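Local coordinates for protein N6 adenine specific DNA methylase (Encephalitozoon cuniculi, PDB 3Q87) that acts, together with Trm112, as the S-adenosylmethionine-dependent catalytic subunit Mtq2 in methylating the translation termination factor eRF1, at residues 81-86 with 118-123; 18-23 with 144-149. All blocks are in the same frame, centred on the assembly; numbering follows the deposited sequence.

Contact 1: 81-86 with 118-123. With SAM (S-adenosylmethionine), chain D.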
ATOM      1  N   VAL B  81       6.720   5.559  -3.443  1.00 18.18           N
ATOM      2  CA  VAL B  81       7.393   5.610  -2.149  1.00 13.83           C
ATOM      3  C   VAL B  81       6.770   4.626  -1.169  1.00 18.26           C
ATOM      4  O   VAL B  81       5.540   4.450  -1.133  1.00 14.41           O
ATOM      5  CB  VAL B  81       7.254   7.024  -1.512  1.00 16.58           C
ATOM      6  CG1 VAL B  81       7.838   7.072  -0.089  1.00 13.82           C
ATOM      7  CG2 VAL B  81       7.880   8.076  -2.405  1.00 19.63           C
ATOM      8  N   VAL B  82       7.628   4.010  -0.362  1.00 13.02           N
ATOM      9  CA  VAL B  82       7.196   3.186   0.750  0.78 14.49           C
ATOM     10  C   VAL B  82       7.660   3.814   2.073  1.00 17.05           C
ATOM     11  O   VAL B  82       8.824   4.187   2.212  1.00 15.12           O
ATOM     12  CB  VAL B  82       7.780   1.756   0.632  0.78 18.40           C
ATOM     13  CG1 VAL B  82       7.500   0.960   1.905  0.78 21.92           C
ATOM     14  CG2 VAL B  82       7.209   1.033  -0.602  0.78 11.81           C
ATOM     15  N   VAL B  83       6.751   3.934   3.029  1.00 16.57           N
ATOM     16  CA  VAL B  83       7.075   4.419   4.364  1.00 16.99           C
ATOM     17  C   VAL B  83       6.771   3.290   5.343  1.00 15.88           C
ATOM     18  O   VAL B  83       5.699   2.685   5.284  1.00 11.88           O
ATOM     19  CB  VAL B  83       6.190   5.626   4.746  1.00 18.62           C
ATOM     20  CG1 VAL B  83       6.524   6.088   6.163  1.00 15.82           C
ATOM     21  CG2 VAL B  83       6.348   6.759   3.727  1.00 14.08           C
ATOM     22  N   PHE B  84       7.693   3.024   6.259  1.00 17.21           N
ATOM     23  CA  PHE B  84       7.577   1.853   7.126  1.00 19.04           C
ATOM     24  C   PHE B  84       8.152   2.099   8.515  1.00 17.96           C
ATOM     25  O   PHE B  84       9.361   2.197   8.680  1.00 21.71           O
ATOM     26  CB  PHE B  84       8.309   0.672   6.481  1.00 14.65           C
ATOM     27  CG  PHE B  84       8.017  -0.661   7.115  1.00 16.55           C
ATOM     28  CD1 PHE B  84       6.897  -0.847   7.907  1.00 11.87           C
ATOM     29  CD2 PHE B  84       8.852  -1.749   6.876  1.00 15.98           C
ATOM     30  CE1 PHE B  84       6.625  -2.084   8.464  1.00 16.68           C
ATOM     31  CE2 PHE B  84       8.578  -2.992   7.423  1.00 14.85           C
ATOM     32  CZ  PHE B  84       7.475  -3.162   8.216  1.00 14.76           C
ATOM     33  N   ASN B  85       7.282   2.203   9.513  1.00 18.91           N
ATOM     34  CA  ASN B  85       7.717   2.056  10.894  1.00 19.71           C
ATOM     35  C   ASN B  85       7.510   0.587  11.240  1.00 16.20           C
ATOM     36  O   ASN B  85       6.387   0.156  11.452  1.00 19.74           O
ATOM     37  CB  ASN B  85       6.927   2.977  11.820  1.00 18.19           C
ATOM     38  CG  ASN B  85       7.415   2.923  13.265  1.00 20.49           C
ATOM     39  OD1 ASN B  85       8.406   2.265  13.573  1.00 24.45           O
ATOM     40  ND2 ASN B  85       6.712   3.607  14.151  1.00 23.31           N
ATOM     41  N   PRO B  86       8.599  -0.203  11.250  1.00 16.24           N
ATOM     42  CA  PRO B  86       8.472  -1.663  11.312  1.00 17.90           C
ATOM     43  C   PRO B  86       8.421  -2.201  12.741  1.00 16.18           C
ATOM     44  O   PRO B  86       8.741  -1.456  13.672  1.00 17.72           O
ATOM     45  CB  PRO B  86       9.757  -2.133  10.631  1.00 22.53           C
ATOM     46  CG  PRO B  86      10.769  -1.090  11.023  1.00 18.12           C
ATOM     47  CD  PRO B  86      10.009   0.222  11.187  1.00 17.77           C
ATOM     48  N   MET B 118      11.910   4.924  -3.924  1.00 21.07           N
ATOM     49  CA  MET B 118      12.239   5.662  -2.706  1.00 21.71           C
ATOM     50  C   MET B 118      11.567   5.066  -1.478  1.00 21.56           C
ATOM     51  O   MET B 118      10.426   4.611  -1.550  1.00 17.68           O
ATOM     52  CB  MET B 118      11.797   7.113  -2.853  1.00 18.47           C
ATOM     53  CG  MET B 118      12.445   8.065  -1.859  1.00 31.37           C
ATOM     54  SD  MET B 118      11.824   9.738  -2.103  1.00 44.09           S
ATOM     55  CE  MET B 118      12.279   9.988  -3.816  1.00 40.51           C
ATOM     56  N   LEU B 119      12.267   5.080  -0.350  1.00 17.53           N
ATOM     57  CA  LEU B 119      11.707   4.558   0.891  1.00 19.34           C
ATOM     58  C   LEU B 119      12.147   5.347   2.116  1.00 23.44           C
ATOM     59  O   LEU B 119      13.234   5.936   2.140  1.00 22.21           O
ATOM     60  CB  LEU B 119      12.056   3.075   1.064  1.00 19.68           C
ATOM     61  CG  LEU B 119      13.528   2.669   1.138  1.00 24.65           C
ATOM     62  CD1 LEU B 119      14.074   2.785   2.556  1.00 19.28           C
ATOM     63  CD2 LEU B 119      13.678   1.242   0.631  1.00 20.21           C
ATOM     64  N   TYR B 120      11.287   5.360   3.129  1.00 18.54           N
ATOM     65  CA  TYR B 120      11.624   5.944   4.430  1.00 13.70           C
ATOM     66  C   TYR B 120      11.410   4.847   5.469  1.00 22.32           C
ATOM     67  O   TYR B 120      10.306   4.310   5.592  1.00 19.79           O
ATOM     68  CB  TYR B 120      10.729   7.145   4.724  1.00 11.81           C
ATOM     69  CG  TYR B 120      10.918   8.290   3.750  1.00 21.41           C
ATOM     70  CD1 TYR B 120      11.892   9.255   3.964  1.00 24.10           C
ATOM     71  CD2 TYR B 120      10.141   8.389   2.599  1.00 20.77           C
ATOM     72  CE1 TYR B 120      12.073  10.310   3.063  1.00 26.39           C
ATOM     73  CE2 TYR B 120      10.316   9.434   1.695  1.00 21.40           C
ATOM     74  CZ  TYR B 120      11.284  10.390   1.934  1.00 26.24           C
ATOM     75  OH  TYR B 120      11.462  11.423   1.039  1.00 31.02           O
ATOM     76  N   LEU B 121      12.467   4.494   6.193  1.00 15.70           N
ATOM     77  CA  LEU B 121      12.414   3.382   7.139  1.00 14.88           C
ATOM     78  C   LEU B 121      12.861   3.837   8.525  1.00 21.18           C
ATOM     79  O   LEU B 121      13.847   4.544   8.649  1.00 22.26           O
ATOM     80  CB  LEU B 121      13.304   2.238   6.659  1.00 14.90           C
ATOM     81  CG  LEU B 121      13.449   1.020   7.573  1.00 19.69           C
ATOM     82  CD1 LEU B 121      12.120   0.256   7.684  1.00 15.55           C
ATOM     83  CD2 LEU B 121      14.546   0.100   7.032  1.00 23.38           C
ATOM     84  N   LEU B 122      12.130   3.437   9.561  1.00 19.47           N
ATOM     85  CA  LEU B 122      12.522   3.759  10.922  1.00 19.16           C
ATOM     86  C   LEU B 122      13.183   2.552  11.564  1.00 22.21           C
ATOM     87  O   LEU B 122      12.722   1.427  11.418  1.00 16.89           O
ATOM     88  CB  LEU B 122      11.322   4.213  11.767  1.00 19.55           C
ATOM     89  CG  LEU B 122      11.651   4.604  13.224  1.00 14.13           C
ATOM     90  CD1 LEU B 122      10.617   5.570  13.755  1.00 15.55           C
ATOM     91  CD2 LEU B 122      11.761   3.391  14.157  1.00 18.24           C
ATOM     92  N   VAL B 123      14.272   2.804  12.281  1.00 18.04           N
ATOM     93  CA  VAL B 123      15.011   1.757  12.940  1.00 17.57           C
ATOM     94  C   VAL B 123      15.458   2.303  14.300  1.00 19.17           C
ATOM     95  O   VAL B 123      15.455   3.501  14.500  1.00 17.14           O
ATOM     96  CB  VAL B 123      16.223   1.348  12.085  1.00 24.98           C
ATOM     97  CG1 VAL B 123      17.217   0.613  12.914  1.00 36.17           C
ATOM     98  CG2 VAL B 123      15.779   0.507  10.881  1.00 23.11           C
TER
HETATM   99  N   SAM D 300       2.638   3.116  11.389  1.00 24.16           N
HETATM  100  CA  SAM D 300       2.326   2.971  12.817  1.00 24.35           C
HETATM  101  C   SAM D 300       3.045   4.077  13.603  1.00 31.30           C
HETATM  102  O   SAM D 300       2.655   4.446  14.711  1.00 28.36           O
HETATM  103  OXT SAM D 300       4.039   4.636  13.145  1.00 27.94           O
HETATM  104  CB  SAM D 300       2.588   1.554  13.397  1.00 18.18           C
HETATM  105  CG  SAM D 300       4.024   1.000  13.573  1.00 28.11           C
HETATM  106  SD  SAM D 300       4.233  -0.586  14.497  1.00 40.34           S
HETATM  107  CE  SAM D 300       5.850  -0.384  15.273  1.00 25.44           C
HETATM  108  C5' SAM D 300       4.636  -1.783  13.200  1.00 23.67           C
HETATM  109  C4' SAM D 300       3.371  -2.121  12.427  1.00 20.12           C
HETATM  110  O4' SAM D 300       3.664  -3.097  11.441  1.00 19.48           O
HETATM  111  C3' SAM D 300       2.271  -2.691  13.310  1.00 19.64           C
HETATM  112  O3' SAM D 300       1.069  -2.018  13.009  1.00 19.58           O
HETATM  113  C2' SAM D 300       2.165  -4.146  12.898  1.00 19.77           C
HETATM  114  O2' SAM D 300       0.858  -4.668  12.966  1.00 18.97           O
HETATM  115  C1' SAM D 300       2.646  -4.078  11.467  1.00 15.29           C
HETATM  116  N9  SAM D 300       3.252  -5.314  10.996  1.00 16.38           N
HETATM  117  C8  SAM D 300       3.942  -6.273  11.703  1.00 17.50           C
HETATM  118  N7  SAM D 300       4.326  -7.228  10.827  1.00 16.50           N
HETATM  119  C5  SAM D 300       3.892  -6.870   9.581  1.00 22.65           C
HETATM  120  C6  SAM D 300       4.004  -7.448   8.329  1.00 14.73           C
HETATM  121  N6  SAM D 300       4.652  -8.601   8.191  1.00 17.87           N
HETATM  122  N1  SAM D 300       3.446  -6.825   7.226  1.00 17.06           N
HETATM  123  C2  SAM D 300       2.773  -5.620   7.349  1.00 16.13           C
HETATM  124  N3  SAM D 300       2.668  -5.047   8.601  1.00 16.97           N
HETATM  125  C4  SAM D 300       3.213  -5.665   9.681  1.00 16.45           C
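Strand 81-84, helix 105-113 and strand 118-124 form a beta-alpha-beta unit at the centre of the Rossmann-like methyltransferase sheet, in which Val-82 and Phe-84 pair with the neighbouring parallel strand through Met-118, Tyr-120 and Leu-122. The two strands run only 6° apart. Val-82 accepts from Tyr-120 (N to Val-82 O, 2.9 Å), and Phe-84 N donates in turn to Tyr-120 O (3.0 Å). The next donor in this series would be residue 86, but proline has no N-H. Pro-86 CD instead lies 3.0 Å from Leu-122 O, a buried oxygen without a hydrogen-bond partner in the model, and the ladder stops there.

Beta-branched and aliphatic residues suit these buried strands. On one face, Val-81 CG1 meets the Tyr-120 ring at its edge, in the ring plane, 3.8 Å from CD2; the hydroxyl of this otherwise apolar ring is hydrogen-bonded to Glu-20 of helix 8-20. On the other face, Phe-84 and Leu-121 lie side by side, with Phe-84 CD2 3.9 Å from Leu-121 CD1, and Pro-86 CB rests over the outer part of one face of the phenyl ring.

Beyond the strand end, with CG anti to the backbone N (chi1 -176°), the Asn-85 amide runs alongside Leu-122. Its ND2 donates a nearly straight bond to the carboxylate OXT of S-adenosylmethionine (3.0 Å, 163° at the hydrogen), while OD1, buried with no hydrogen-bond partner in the model, lies 3.6 Å from Leu-122 CD2. Pro-86 O is 3.5 Å from the cofactor's methyl carbon CE. In the related PrmC the corresponding asparagine side-chain oxygen and proline carbonyl accept from the substrate glutamine amide, so OD1 and Pro-86 O probably do so here, in the family's NPPY active-site motif.

Contact 2: 18-23 with 144-149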
ATOM      1  N   GLU B  18       7.454  15.289   6.981  1.00 25.36           N
ATOM      2  CA  GLU B  18       6.931  16.630   6.816  1.00 30.58           C
ATOM      3  C   GLU B  18       7.966  17.550   6.168  1.00 27.13           C
ATOM      4  O   GLU B  18       7.633  18.350   5.292  1.00 27.63           O
ATOM      5  CB  GLU B  18       6.472  17.190   8.166  1.00 37.53           C
ATOM      6  CG  GLU B  18       5.672  18.465   8.046  1.00 40.79           C
ATOM      7  CD  GLU B  18       4.443  18.293   7.179  1.00 57.01           C
ATOM      8  OE1 GLU B  18       3.915  17.158   7.097  1.00 58.88           O
ATOM      9  OE2 GLU B  18       4.001  19.300   6.579  1.00 69.67           O
ATOM     10  N   ARG B  19       9.220  17.421   6.586  1.00 24.01           N
ATOM     11  CA  ARG B  19      10.272  18.307   6.105  1.00 36.37           C
ATOM     12  C   ARG B  19      10.638  17.986   4.666  1.00 39.09           C
ATOM     13  O   ARG B  19      11.035  18.876   3.912  1.00 42.05           O
ATOM     14  CB  ARG B  19      11.510  18.232   7.005  1.00 30.23           C
ATOM     15  CG  ARG B  19      11.200  18.524   8.464  1.00 40.22           C
ATOM     16  CD  ARG B  19      12.459  18.657   9.309  1.00 64.12           C
ATOM     17  NE  ARG B  19      12.327  17.939  10.575  1.00 65.39           N
ATOM     18  CZ  ARG B  19      12.968  16.806  10.863  1.00 68.74           C
ATOM     19  NH1 ARG B  19      13.806  16.263   9.982  1.00 59.61           N
ATOM     20  NH2 ARG B  19      12.781  16.217  12.038  1.00 60.79           N
ATOM     21  N   GLU B  20      10.498  16.714   4.296  1.00 38.00           N
ATOM     22  CA  GLU B  20      10.735  16.273   2.927  1.00 30.69           C
ATOM     23  C   GLU B  20       9.707  16.853   1.962  1.00 31.54           C
ATOM     24  O   GLU B  20       9.997  17.056   0.793  1.00 30.63           O
ATOM     25  CB  GLU B  20      10.687  14.745   2.845  1.00 42.00           C
ATOM     26  CG  GLU B  20      11.848  14.045   3.499  1.00 32.56           C
ATOM     27  CD  GLU B  20      13.117  14.199   2.703  1.00 47.28           C
ATOM     28  OE1 GLU B  20      13.537  13.210   2.063  1.00 39.56           O
ATOM     29  OE2 GLU B  20      13.686  15.312   2.702  1.00 49.08           O
ATOM     30  N   GLY B  21       8.494  17.092   2.447  1.00 35.25           N
ATOM     31  CA  GLY B  21       7.440  17.602   1.595  1.00 30.82           C
ATOM     32  C   GLY B  21       7.010  16.676   0.456  1.00 42.43           C
ATOM     33  O   GLY B  21       6.801  17.134  -0.671  1.00 34.18           O
ATOM     34  N   LEU B  22       6.869  15.381   0.745  1.00 40.40           N
ATOM     35  CA  LEU B  22       6.356  14.424  -0.240  1.00 33.11           C
ATOM     36  C   LEU B  22       5.045  14.898  -0.832  1.00 27.64           C
ATOM     37  O   LEU B  22       4.112  15.222  -0.109  1.00 29.77           O
ATOM     38  CB  LEU B  22       6.141  13.045   0.387  1.00 26.45           C
ATOM     39  CG  LEU B  22       7.387  12.225   0.680  1.00 38.43           C
ATOM     40  CD1 LEU B  22       6.981  10.830   1.149  1.00 39.48           C
ATOM     41  CD2 LEU B  22       8.297  12.142  -0.549  1.00 28.32           C
ATOM     42  N   GLU B  23       4.961  14.910  -2.153  1.00 24.05           N
ATOM     43  CA  GLU B  23       3.793  15.464  -2.819  1.00 23.58           C
ATOM     44  C   GLU B  23       3.567  14.810  -4.176  1.00 20.81           C
ATOM     45  O   GLU B  23       4.525  14.522  -4.887  1.00 25.85           O
ATOM     46  CB  GLU B  23       4.004  16.964  -2.995  1.00 38.59           C
ATOM     47  CG  GLU B  23       3.031  17.639  -3.926  1.00 48.65           C
ATOM     48  CD  GLU B  23       3.308  19.126  -4.034  1.00 55.21           C
ATOM     49  OE1 GLU B  23       4.502  19.497  -4.057  1.00 52.22           O
ATOM     50  OE2 GLU B  23       2.338  19.914  -4.093  1.00 54.09           O
ATOM     51  N   ARG B 144      20.686   7.596   3.251  1.00 42.87           N
ATOM     52  CA  ARG B 144      21.203   8.522   4.248  1.00 33.79           C
ATOM     53  C   ARG B 144      20.297   8.526   5.460  1.00 44.17           C
ATOM     54  O   ARG B 144      19.094   8.257   5.351  1.00 36.12           O
ATOM     55  CB  ARG B 144      21.380   9.931   3.688  1.00 38.65           C
ATOM     56  CG  ARG B 144      20.108  10.648   3.290  1.00 42.79           C
ATOM     57  CD  ARG B 144      20.464  11.980   2.652  1.00 50.61           C
ATOM     58  NE  ARG B 144      19.296  12.808   2.362  1.00 59.68           N
ATOM     59  CZ  ARG B 144      18.872  13.803   3.137  1.00 58.17           C
ATOM     60  NH1 ARG B 144      19.519  14.098   4.261  1.00 44.33           N
ATOM     61  NH2 ARG B 144      17.799  14.507   2.789  1.00 54.93           N
ATOM     62  N   ILE B 145      20.884   8.809   6.619  1.00 31.32           N
ATOM     63  CA  ILE B 145      20.129   8.909   7.857  1.00 31.25           C
ATOM     64  C   ILE B 145      19.499  10.288   7.952  1.00 35.03           C
ATOM     65  O   ILE B 145      20.165  11.259   8.300  1.00 36.64           O
ATOM     66  CB  ILE B 145      21.029   8.656   9.071  1.00 35.56           C
ATOM     67  CG1 ILE B 145      21.539   7.216   9.041  1.00 34.29           C
ATOM     68  CG2 ILE B 145      20.282   8.932  10.367  1.00 29.35           C
ATOM     69  CD1 ILE B 145      22.370   6.837  10.253  1.00 44.09           C
ATOM     70  N   LEU B 146      18.211  10.370   7.634  1.00 31.33           N
ATOM     71  CA  LEU B 146      17.512  11.649   7.597  1.00 32.39           C
ATOM     72  C   LEU B 146      17.480  12.335   8.954  1.00 33.88           C
ATOM     73  O   LEU B 146      17.611  13.553   9.047  1.00 42.74           O
ATOM     74  CB  LEU B 146      16.076  11.463   7.093  1.00 32.72           C
ATOM     75  CG  LEU B 146      15.763  11.926   5.677  1.00 32.70           C
ATOM     76  CD1 LEU B 146      14.258  12.086   5.505  1.00 32.32           C
ATOM     77  CD2 LEU B 146      16.449  13.235   5.416  1.00 38.60           C
ATOM     78  N   LYS B 147      17.289  11.555  10.007  1.00 33.01           N
ATOM     79  CA  LYS B 147      17.127  12.132  11.330  1.00 34.32           C
ATOM     80  C   LYS B 147      17.465  11.148  12.426  1.00 31.44           C
ATOM     81  O   LYS B 147      17.177   9.961  12.319  1.00 28.98           O
ATOM     82  CB  LYS B 147      15.700  12.654  11.528  1.00 36.61           C
ATOM     83  CG  LYS B 147      15.401  13.008  12.974  1.00 44.86           C
ATOM     84  CD  LYS B 147      14.565  14.265  13.080  1.00 52.54           C
ATOM     85  CE  LYS B 147      14.870  15.008  14.385  1.00 52.48           C
ATOM     86  NZ  LYS B 147      14.400  16.428  14.379  1.00 46.97           N
ATOM     87  N   VAL B 148      18.107  11.655  13.472  1.00 34.21           N
ATOM     88  CA  VAL B 148      18.378  10.875  14.664  1.00 32.63           C
ATOM     89  C   VAL B 148      17.719  11.588  15.831  1.00 36.84           C
ATOM     90  O   VAL B 148      17.733  12.812  15.897  1.00 40.45           O
ATOM     91  CB  VAL B 148      19.882  10.748  14.934  1.00 39.79           C
ATOM     92  CG1 VAL B 148      20.122   9.760  16.063  1.00 35.26           C
ATOM     93  CG2 VAL B 148      20.598  10.300  13.679  1.00 40.28           C
ATOM     94  N   ARG B 149      17.118  10.828  16.736  1.00 33.19           N
ATOM     95  CA  ARG B 149      16.393  11.430  17.842  1.00 37.37           C
ATOM     96  C   ARG B 149      16.290  10.447  18.995  1.00 36.90           C
ATOM     97  O   ARG B 149      15.860   9.304  18.820  1.00 38.62           O
ATOM     98  CB  ARG B 149      15.007  11.893  17.387  1.00 34.18           C
ATOM     99  CG  ARG B 149      14.240  12.695  18.425  1.00 34.29           C
ATOM    100  CD  ARG B 149      12.835  13.012  17.958  1.00 34.53           C
ATOM    101  NE  ARG B 149      12.815  14.030  16.907  1.00 42.61           N
ATOM    102  CZ  ARG B 149      11.707  14.518  16.349  1.00 39.00           C
ATOM    103  NH1 ARG B 149      10.514  14.080  16.726  1.00 38.65           N
ATOM    104  NH2 ARG B 149      11.789  15.447  15.404  1.00 41.07           N
TER
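Arg-144 sends its guanidinium past Glu-20, the two side chains running in opposite directions with their planar groups turned 75° to each other. At 4.2 Å from Arg-144 NH2 to Glu-20 OE2 this is attraction between opposite charges beyond salt-bridge range, and the carboxylate has a closer ion partner in Lys-160 through OE1. Leu-146 lies alongside this charged pair and touches both. Its CD2 lies over the outer part of one face of the Arg-144 guanidinium, while CD1 meets Glu-20 tip to tip, 3.7 Å from CD. Glu-20 chi2 of -72° bends the chain and sets CD there, so that the leucine methyl packs against CG and CD of the glutamate.

Leu-146 and Lys-147 both pair with Ile-158 of the antiparallel strand 155-162, a beta bulge in the outermost strand of the sheet; with Leu-146 in helical backbone angles, both side chains point toward the end of helix 8-20. A long, flexible lysine fits this solvent-facing border. Its chain crosses that of Arg-19 at about a right angle, but the modelled approach of the two is too close, and its detail is doubtful. Arg-149 adds a third positive group: as modelled, its NH2 comes near the edge of the Arg-19 guanidinium, with the same reservation. The gathering of like charges is probably offset by Asp-15 of the same helix, which forms a salt bridge with Arg-149 NH1.

In the fold
Contact 1 lies in the buried middle of the sheet, its centre about 3 Å from the centre of the chain, whereas contact 2 is at the surface, its centre about 13 Å from the chain centre, where helix 8-20 meets the edge strand. Backbone hydrogen bonds and apolar side chains build the first; the second has no hydrogen bond across its segments and depends on long charged chains around one leucine. The two join through Tyr-120, whose CE1 packs against Leu-146 CD1 at 3.7 Å, and Leu-22 CD1 also reaches Val-81 CG1. Only contact 1 touches the cofactor. In sequence, 81-86 and 118-123 are nested inside the loop closed by 18-23 and 144-149.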